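Local atomic coordinates of Sel1 repeat family protein (Pseudomonas aeruginosa, PDB entry 6LCH), a protein that probably acts as an immunity protein of the type VI secretion system, binding the effector PldB through a Sel1-repeat scaffold of paired helices. Residues L94-D102 / S129-T137; A166-K177 / Y189-S200. All coordinates share one frame; numbering follows the deposited sequence.

Contact 1: residues L94-D102 / S129-T137; sequences LDVPQGFYD and SLGNPPALT
Pro97, Gln98 and Tyr101 meet Leu130, Asn132 and Pro134 where the start of helix 97-107 packs against the start of helix 133-146 and the loop that leads into it. The contact is mixed, with one amide bond set among prolines and a tyrosine ring. Each segment begins where a helix ends in a Schellman motif, with Asp95 and Gly131 at C-prime. The short helix axes approach to 9.2 Å and lie at 45° to each other.

Tyr101 carries much of the apolar part. Its CG is anti to the backbone N (chi1 176°), which swings the ring across to Pro134. Pro134 CB sits over one ring face, 3.6 Å from the centroid of the Tyr101 ring and almost on its normal, a CH-pi contact. Water 1 joins Tyr101 OH to Pro134 O. Ala135 CB packs by Tyr101 CD2.

At the other end, Pro97 CG touches Leu130 CB at 3.5 Å. The CD1 branch of Leu130 reaches Phe100 CE2 at 3.7 Å.

Asn132 lies between these patches and uses both ends of its amide. Its OD1 caps helix 133-146 by accepting from Ala135 N at 2.8 Å. Its ND2 donates to Gln98 OE1 at 2.8 Å in a nearly straight bond (167°). Gln98 OE1 lies in the amide plane of Asn132, but ND2 stands above the Gln98 carbonyl plane. Glu13 also accepts from Asn132 ND2. Gln98 NE2 bonds to Asp102 OD2 at 3.1 Å, and His63 holds Asp102 OD1.

The buried amide of Asn132 is therefore satisfied on both sides. One residue caps its own helix, links to helix 97-107 through Gln98 and ties in the N-terminal segment through Glu13.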
# COMPACT_ATOMS: atom_id res chain seq x y z
N LEU A 94 -17.91 -6.24 -10.58
CA LEU A 94 -17.99 -4.80 -10.74
C LEU A 94 -16.77 -4.21 -11.43
O LEU A 94 -16.66 -2.98 -11.53
CB LEU A 94 -18.19 -4.12 -9.38
CG LEU A 94 -19.46 -4.47 -8.60
CD1 LEU A 94 -19.36 -3.94 -7.18
CD2 LEU A 94 -20.69 -3.91 -9.30
N ASP A 95 -15.85 -5.06 -11.90
CA ASP A 95 -14.61 -4.62 -12.55
C ASP A 95 -13.77 -3.73 -11.63
O ASP A 95 -13.10 -2.80 -12.08
CB ASP A 95 -14.90 -3.91 -13.87
CG ASP A 95 -13.82 -4.16 -14.91
OD1 ASP A 95 -13.50 -3.24 -15.68
OD2 ASP A 95 -13.28 -5.29 -14.92
N VAL A 96 -13.79 -4.03 -10.34
CA VAL A 96 -13.00 -3.28 -9.36
C VAL A 96 -11.54 -3.73 -9.48
O VAL A 96 -11.26 -4.93 -9.35
CB VAL A 96 -13.53 -3.47 -7.93
CG1 VAL A 96 -12.61 -2.78 -6.94
CG2 VAL A 96 -14.94 -2.91 -7.82
N PRO A 97 -10.60 -2.82 -9.74
CA PRO A 97 -9.21 -3.25 -9.97
C PRO A 97 -8.61 -3.98 -8.78
O PRO A 97 -7.86 -4.95 -8.98
CB PRO A 97 -8.48 -1.93 -10.26
CG PRO A 97 -9.55 -0.99 -10.72
CD PRO A 97 -10.78 -1.37 -9.96
N GLN A 98 -8.93 -3.57 -7.55
CA GLN A 98 -8.43 -4.29 -6.38
C GLN A 98 -8.97 -5.72 -6.33
O GLN A 98 -8.32 -6.60 -5.77
CB GLN A 98 -8.81 -3.53 -5.10
CG GLN A 98 -8.16 -4.08 -3.83
CD GLN A 98 -6.66 -3.83 -3.78
OE1 GLN A 98 -6.17 -2.79 -4.22
NE2 GLN A 98 -5.92 -4.79 -3.23
N GLY A 99 -10.14 -5.96 -6.93
CA GLY A 99 -10.69 -7.31 -6.93
C GLY A 99 -9.82 -8.31 -7.67
O GLY A 99 -9.71 -9.47 -7.26
N PHE A 100 -9.18 -7.87 -8.75
CA PHE A 100 -8.27 -8.75 -9.49
C PHE A 100 -7.01 -9.04 -8.69
O PHE A 100 -6.55 -10.19 -8.63
CB PHE A 100 -7.92 -8.12 -10.83
CG PHE A 100 -9.10 -7.94 -11.75
CD1 PHE A 100 -9.57 -9.01 -12.50
CD2 PHE A 100 -9.74 -6.72 -11.85
CE1 PHE A 100 -10.66 -8.85 -13.35
CE2 PHE A 100 -10.82 -6.56 -12.70
CZ PHE A 100 -11.28 -7.62 -13.45
N TYR A 101 -6.42 -8.00 -8.09
CA TYR A 101 -5.25 -8.19 -7.23
C TYR A 101 -5.55 -9.17 -6.10
O TYR A 101 -4.72 -10.02 -5.77
CB TYR A 101 -4.79 -6.85 -6.67
CG TYR A 101 -3.63 -6.93 -5.69
CD1 TYR A 101 -3.85 -7.00 -4.32
CD2 TYR A 101 -2.32 -6.92 -6.14
CE1 TYR A 101 -2.80 -7.06 -3.43
CE2 TYR A 101 -1.26 -6.98 -5.26
CZ TYR A 101 -1.50 -7.06 -3.91
OH TYR A 101 -0.44 -7.12 -3.03
N ASP A 102 -6.72 -9.04 -5.48
CA ASP A 102 -7.04 -9.89 -4.33
C ASP A 102 -7.25 -11.34 -4.76
O ASP A 102 -6.87 -12.26 -4.03
CB ASP A 102 -8.28 -9.36 -3.61
CG ASP A 102 -8.07 -7.98 -3.01
OD1 ASP A 102 -9.06 -7.22 -2.95
OD2 ASP A 102 -6.95 -7.66 -2.58
N SER A 129 -3.47 -3.33 -15.18
CA SER A 129 -4.03 -2.72 -16.38
C SER A 129 -5.10 -1.68 -16.06
O SER A 129 -5.37 -0.80 -16.89
CB SER A 129 -4.63 -3.77 -17.31
OG SER A 129 -5.87 -4.27 -16.84
N LEU A 130 -5.72 -1.78 -14.89
CA LEU A 130 -6.69 -0.80 -14.44
C LEU A 130 -6.08 0.21 -13.47
O LEU A 130 -6.81 0.98 -12.85
CB LEU A 130 -7.88 -1.51 -13.80
CG LEU A 130 -8.58 -2.45 -14.79
CD1 LEU A 130 -9.58 -3.37 -14.10
CD2 LEU A 130 -9.26 -1.63 -15.88
N GLY A 131 -4.75 0.20 -13.33
CA GLY A 131 -4.08 1.17 -12.49
C GLY A 131 -4.08 0.84 -11.01
O GLY A 131 -3.90 1.75 -10.20
N ASN A 132 -4.28 -0.41 -10.65
CA ASN A 132 -4.31 -0.80 -9.24
C ASN A 132 -2.95 -0.59 -8.60
O ASN A 132 -1.97 -1.20 -9.05
CB ASN A 132 -4.75 -2.25 -9.11
CG ASN A 132 -4.75 -2.73 -7.68
OD1 ASN A 132 -3.90 -3.52 -7.28
ND2 ASN A 132 -5.70 -2.24 -6.89
N PRO A 133 -2.83 0.25 -7.58
CA PRO A 133 -1.50 0.55 -7.00
C PRO A 133 -0.84 -0.67 -6.37
O PRO A 133 0.37 -0.85 -6.54
CB PRO A 133 -1.81 1.64 -5.96
CG PRO A 133 -3.05 2.31 -6.48
CD PRO A 133 -3.85 1.20 -7.11
N PRO A 134 -1.57 -1.52 -5.63
CA PRO A 134 -0.91 -2.75 -5.14
C PRO A 134 -0.39 -3.64 -6.24
O PRO A 134 0.73 -4.16 -6.14
CB PRO A 134 -2.01 -3.43 -4.32
CG PRO A 134 -2.86 -2.31 -3.84
CD PRO A 134 -2.90 -1.36 -5.00
N ALA A 135 -1.16 -3.84 -7.31
CA ALA A 135 -0.72 -4.73 -8.38
C ALA A 135 0.50 -4.17 -9.10
O ALA A 135 1.42 -4.92 -9.44
CB ALA A 135 -1.86 -4.99 -9.36
N LEU A 136 0.52 -2.86 -9.35
CA LEU A 136 1.67 -2.26 -10.03
C LEU A 136 2.91 -2.31 -9.15
O LEU A 136 4.03 -2.44 -9.67
CB LEU A 136 1.36 -0.81 -10.41
CG LEU A 136 0.31 -0.51 -11.48
CD1 LEU A 136 -0.17 0.91 -11.30
CD2 LEU A 136 0.88 -0.71 -12.87
N THR A 137 2.73 -2.21 -7.83
CA THR A 137 3.87 -2.28 -6.91
C THR A 137 4.46 -3.68 -6.85
O THR A 137 5.68 -3.84 -6.81
CB THR A 137 3.42 -1.81 -5.53
OG1 THR A 137 2.92 -0.48 -5.61
CG2 THR A 137 4.58 -1.85 -4.54
O HOH W 1 1.69 -5.55 -3.62

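Contact 2: residues A166-K177 / Y189-S200; sequences APASYELGAYYK and YYQVSVSQGGKS
Tyr189 and Tyr190 pack as knobs into holes on the surface of helix 166-178. Tyr189 sits among Ser169, Leu172, Gly173 and Tyr176, with Leu172 CD2 over its ring face at 3.8 Å from the centroid. Tyr190 sits among Tyr170, Gly173, Ala174 and Lys177. Gly173 CA lies over the Tyr190 ring, 3.9 Å from its centroid. The edge of Tyr190 points to the face of Tyr170 in a T-shaped pair, planes at 73°. With chi1 at 180° Tyr170 leans over the carbonyl side and offers its face to Tyr190.

Toward the turn the contact becomes polar. Ser193 OG donates to Ala166 O at 2.9 Å, from above the carbonyl plane. Ser169 OG donates to Gln196 OE1 at 3.1 Å.

Further out, water 4 joins Lys177 NZ to Tyr190 OH, and Phe204 meets the Tyr190 ring. A Schellman motif with Gly197 at C-prime ends helix 183-195.

The axes of segments 166-177 and 189-195 come within 7.4 Å and run antiparallel at 167°, as in the helical hairpin of a Sel1 repeat. Glycine and small side chains permit this spacing. The two bonds give the hydroxyls of Ser169 and Ser193 partners inside the interface, and Ala166 O takes a second donor besides Tyr170 N.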
# COMPACT_ATOMS: atom_id res chain seq x y z
N ALA A 166 1.41 4.77 -0.60
CA ALA A 166 2.66 4.90 0.15
C ALA A 166 3.64 3.74 -0.04
O ALA A 166 4.84 4.01 -0.21
CB ALA A 166 2.35 5.10 1.64
N PRO A 167 3.23 2.46 -0.01
CA PRO A 167 4.22 1.39 -0.15
C PRO A 167 4.97 1.41 -1.47
O PRO A 167 6.06 0.83 -1.55
CB PRO A 167 3.38 0.11 -0.01
CG PRO A 167 2.17 0.54 0.74
CD PRO A 167 1.88 1.92 0.25
N ALA A 168 4.43 2.06 -2.50
CA ALA A 168 5.17 2.20 -3.75
C ALA A 168 6.29 3.22 -3.60
O ALA A 168 7.41 3.01 -4.09
CB ALA A 168 4.24 2.60 -4.88
N SER A 169 6.01 4.34 -2.93
CA SER A 169 7.05 5.31 -2.64
C SER A 169 8.10 4.73 -1.70
O SER A 169 9.26 5.14 -1.75
CB SER A 169 6.44 6.58 -2.03
OG SER A 169 5.72 7.32 -3.01
N TYR A 170 7.70 3.80 -0.83
CA TYR A 170 8.67 3.09 0.00
C TYR A 170 9.61 2.25 -0.86
O TYR A 170 10.82 2.25 -0.64
CB TYR A 170 7.95 2.20 1.02
CG TYR A 170 8.88 1.42 1.93
CD1 TYR A 170 9.29 1.94 3.15
CD2 TYR A 170 9.35 0.16 1.57
CE1 TYR A 170 10.15 1.23 3.98
CE2 TYR A 170 10.21 -0.55 2.39
CZ TYR A 170 10.60 -0.01 3.59
OH TYR A 170 11.45 -0.72 4.41
N GLU A 171 9.06 1.53 -1.83
CA GLU A 171 9.89 0.75 -2.75
C GLU A 171 10.80 1.65 -3.58
O GLU A 171 11.87 1.21 -4.00
CB GLU A 171 9.01 -0.10 -3.66
CG GLU A 171 8.20 -1.16 -2.93
CD GLU A 171 9.07 -2.16 -2.19
OE1 GLU A 171 10.02 -2.70 -2.80
OE2 GLU A 171 8.81 -2.41 -1.00
N LEU A 172 10.38 2.89 -3.82
CA LEU A 172 11.25 3.86 -4.47
C LEU A 172 12.47 4.15 -3.61
O LEU A 172 13.62 4.03 -4.06
CB LEU A 172 10.49 5.15 -4.75
CG LEU A 172 9.62 5.18 -5.99
CD1 LEU A 172 8.90 3.86 -6.15
CD2 LEU A 172 8.65 6.32 -5.86
N GLY A 173 12.23 4.55 -2.36
CA GLY A 173 13.33 4.77 -1.44
C GLY A 173 14.24 3.57 -1.33
O GLY A 173 15.47 3.70 -1.42
N ALA A 174 13.66 2.38 -1.16
CA ALA A 174 14.45 1.16 -1.13
C ALA A 174 15.29 1.02 -2.39
O ALA A 174 16.48 0.70 -2.31
CB ALA A 174 13.54 -0.06 -0.95
N TYR A 175 14.69 1.27 -3.55
CA TYR A 175 15.42 1.14 -4.80
C TYR A 175 16.63 2.07 -4.83
O TYR A 175 17.76 1.64 -5.11
CB TYR A 175 14.51 1.43 -5.99
CG TYR A 175 15.27 1.53 -7.29
CD1 TYR A 175 15.67 0.38 -7.97
CD2 TYR A 175 15.60 2.76 -7.84
CE1 TYR A 175 16.37 0.46 -9.15
CE2 TYR A 175 16.30 2.85 -9.02
CZ TYR A 175 16.68 1.70 -9.67
OH TYR A 175 17.38 1.78 -10.86
N TYR A 176 16.41 3.35 -4.55
CA TYR A 176 17.50 4.32 -4.63
C TYR A 176 18.57 4.05 -3.59
O TYR A 176 19.77 4.19 -3.88
CB TYR A 176 16.95 5.74 -4.48
CG TYR A 176 16.46 6.28 -5.79
CD1 TYR A 176 17.35 6.61 -6.79
CD2 TYR A 176 15.10 6.43 -6.03
CE1 TYR A 176 16.91 7.09 -8.00
CE2 TYR A 176 14.65 6.91 -7.24
CZ TYR A 176 15.56 7.24 -8.22
OH TYR A 176 15.13 7.72 -9.43
N LYS A 177 18.17 3.65 -2.39
CA LYS A 177 19.13 3.33 -1.35
C LYS A 177 19.98 2.13 -1.73
O LYS A 177 21.20 2.14 -1.57
CB LYS A 177 18.40 3.06 -0.03
CG LYS A 177 19.33 2.62 1.09
CD LYS A 177 18.55 2.31 2.36
CE LYS A 177 17.77 1.02 2.23
NZ LYS A 177 17.20 0.58 3.52
N TYR A 189 12.22 9.92 -1.07
CA TYR A 189 11.11 9.04 -1.40
C TYR A 189 10.55 8.33 -0.17
O TYR A 189 9.34 8.07 -0.09
CB TYR A 189 11.54 8.03 -2.45
CG TYR A 189 11.36 8.56 -3.85
CD1 TYR A 189 12.42 8.62 -4.74
CD2 TYR A 189 10.12 9.03 -4.27
CE1 TYR A 189 12.24 9.11 -6.03
CE2 TYR A 189 9.94 9.52 -5.54
CZ TYR A 189 11.00 9.56 -6.42
OH TYR A 189 10.79 10.05 -7.68
N TYR A 190 11.41 7.97 0.79
CA TYR A 190 10.91 7.46 2.06
C TYR A 190 10.02 8.49 2.74
O TYR A 190 8.99 8.14 3.33
CB TYR A 190 12.06 7.08 2.98
CG TYR A 190 12.75 5.76 2.67
CD1 TYR A 190 12.05 4.56 2.72
CD2 TYR A 190 14.10 5.72 2.36
CE1 TYR A 190 12.69 3.35 2.45
CE2 TYR A 190 14.74 4.53 2.08
CZ TYR A 190 14.04 3.35 2.13
OH TYR A 190 14.69 2.17 1.86
N GLN A 191 10.40 9.77 2.66
CA GLN A 191 9.60 10.82 3.28
C GLN A 191 8.26 10.97 2.58
O GLN A 191 7.21 11.07 3.24
CB GLN A 191 10.36 12.14 3.28
CG GLN A 191 9.78 13.16 4.26
CD GLN A 191 10.29 14.57 4.03
OE1 GLN A 191 10.71 14.92 2.93
NE2 GLN A 191 10.24 15.39 5.07
N VAL A 192 8.26 10.99 1.25
CA VAL A 192 7.01 11.04 0.49
C VAL A 192 6.10 9.88 0.89
O VAL A 192 4.88 10.04 1.04
CB VAL A 192 7.29 11.04 -1.02
CG1 VAL A 192 6.03 10.70 -1.80
CG2 VAL A 192 7.85 12.37 -1.46
N SER A 193 6.69 8.70 1.10
CA SER A 193 5.93 7.55 1.57
C SER A 193 5.25 7.84 2.90
O SER A 193 4.08 7.49 3.09
CB SER A 193 6.86 6.34 1.69
OG SER A 193 6.15 5.18 2.07
N VAL A 194 5.96 8.50 3.82
CA VAL A 194 5.37 8.86 5.11
C VAL A 194 4.17 9.77 4.91
O VAL A 194 3.09 9.53 5.46
CB VAL A 194 6.42 9.51 6.02
CG1 VAL A 194 5.79 9.91 7.34
CG2 VAL A 194 7.59 8.56 6.24
N SER A 195 4.34 10.83 4.11
CA SER A 195 3.25 11.77 3.87
C SER A 195 2.04 11.12 3.21
O SER A 195 0.96 11.73 3.20
CB SER A 195 3.74 12.93 3.00
OG SER A 195 4.11 12.50 1.70
N GLN A 196 2.17 9.91 2.68
CA GLN A 196 1.07 9.17 2.09
C GLN A 196 0.52 8.09 3.01
O GLN A 196 -0.26 7.24 2.55
CB GLN A 196 1.51 8.53 0.76
CG GLN A 196 1.93 9.52 -0.31
CD GLN A 196 2.76 8.86 -1.38
OE1 GLN A 196 3.30 7.78 -1.17
NE2 GLN A 196 2.86 9.51 -2.54
N GLY A 197 0.89 8.10 4.28
CA GLY A 197 0.46 7.06 5.20
C GLY A 197 1.41 5.90 5.33
O GLY A 197 1.01 4.84 5.83
N GLY A 198 2.65 6.06 4.89
CA GLY A 198 3.62 4.98 4.98
C GLY A 198 4.05 4.67 6.40
O GLY A 198 4.78 5.46 7.02
N LYS A 199 3.59 3.53 6.91
CA LYS A 199 3.98 3.06 8.24
C LYS A 199 5.45 2.64 8.27
O LYS A 199 6.21 3.11 9.12
CB LYS A 199 3.08 1.89 8.64
CG LYS A 199 3.54 1.10 9.83
CD LYS A 199 2.51 1.06 10.93
CE LYS A 199 1.31 0.19 10.61
NZ LYS A 199 1.61 -1.25 10.78
N SER A 200 5.85 1.77 7.35
CA SER A 200 7.21 1.26 7.35
C SER A 200 8.23 2.36 7.10
O SER A 200 9.35 2.31 7.63
CB SER A 200 7.35 0.15 6.30
OG SER A 200 8.53 -0.60 6.51
O HOH W 2 -0.94 5.25 0.95
O HOH W 3 10.74 0.18 7.43
O HOH W 4 14.78 -0.33 2.03

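Overall arrangement
Both segments of contact 1 come earlier in the all-helical chain than those of contact 2. Their centres lie about 20 Å apart. Contact 1 joins the starts of helix 97-107 and helix 133-146; contact 2 pairs helix 166-178 with helix 183-195 and reaches the start of helix 199-208. They touch directly: Thr137 OG1 packs against Ala168 CB at 3.4 Å, so helix 133-146 meets helix 166-178. Helix 150-162 lies between them in sequence and packs against both, on Leu136 and on Leu172. The disulfide between Cys10 and Cys159 also ties that helix to the N-terminal segment. Contact 1 joins helices that are not neighbours in sequence, and contact 2 joins a neighbouring pair; with helix 150-162 this is consistent with a stacked array of Sel1-type helices.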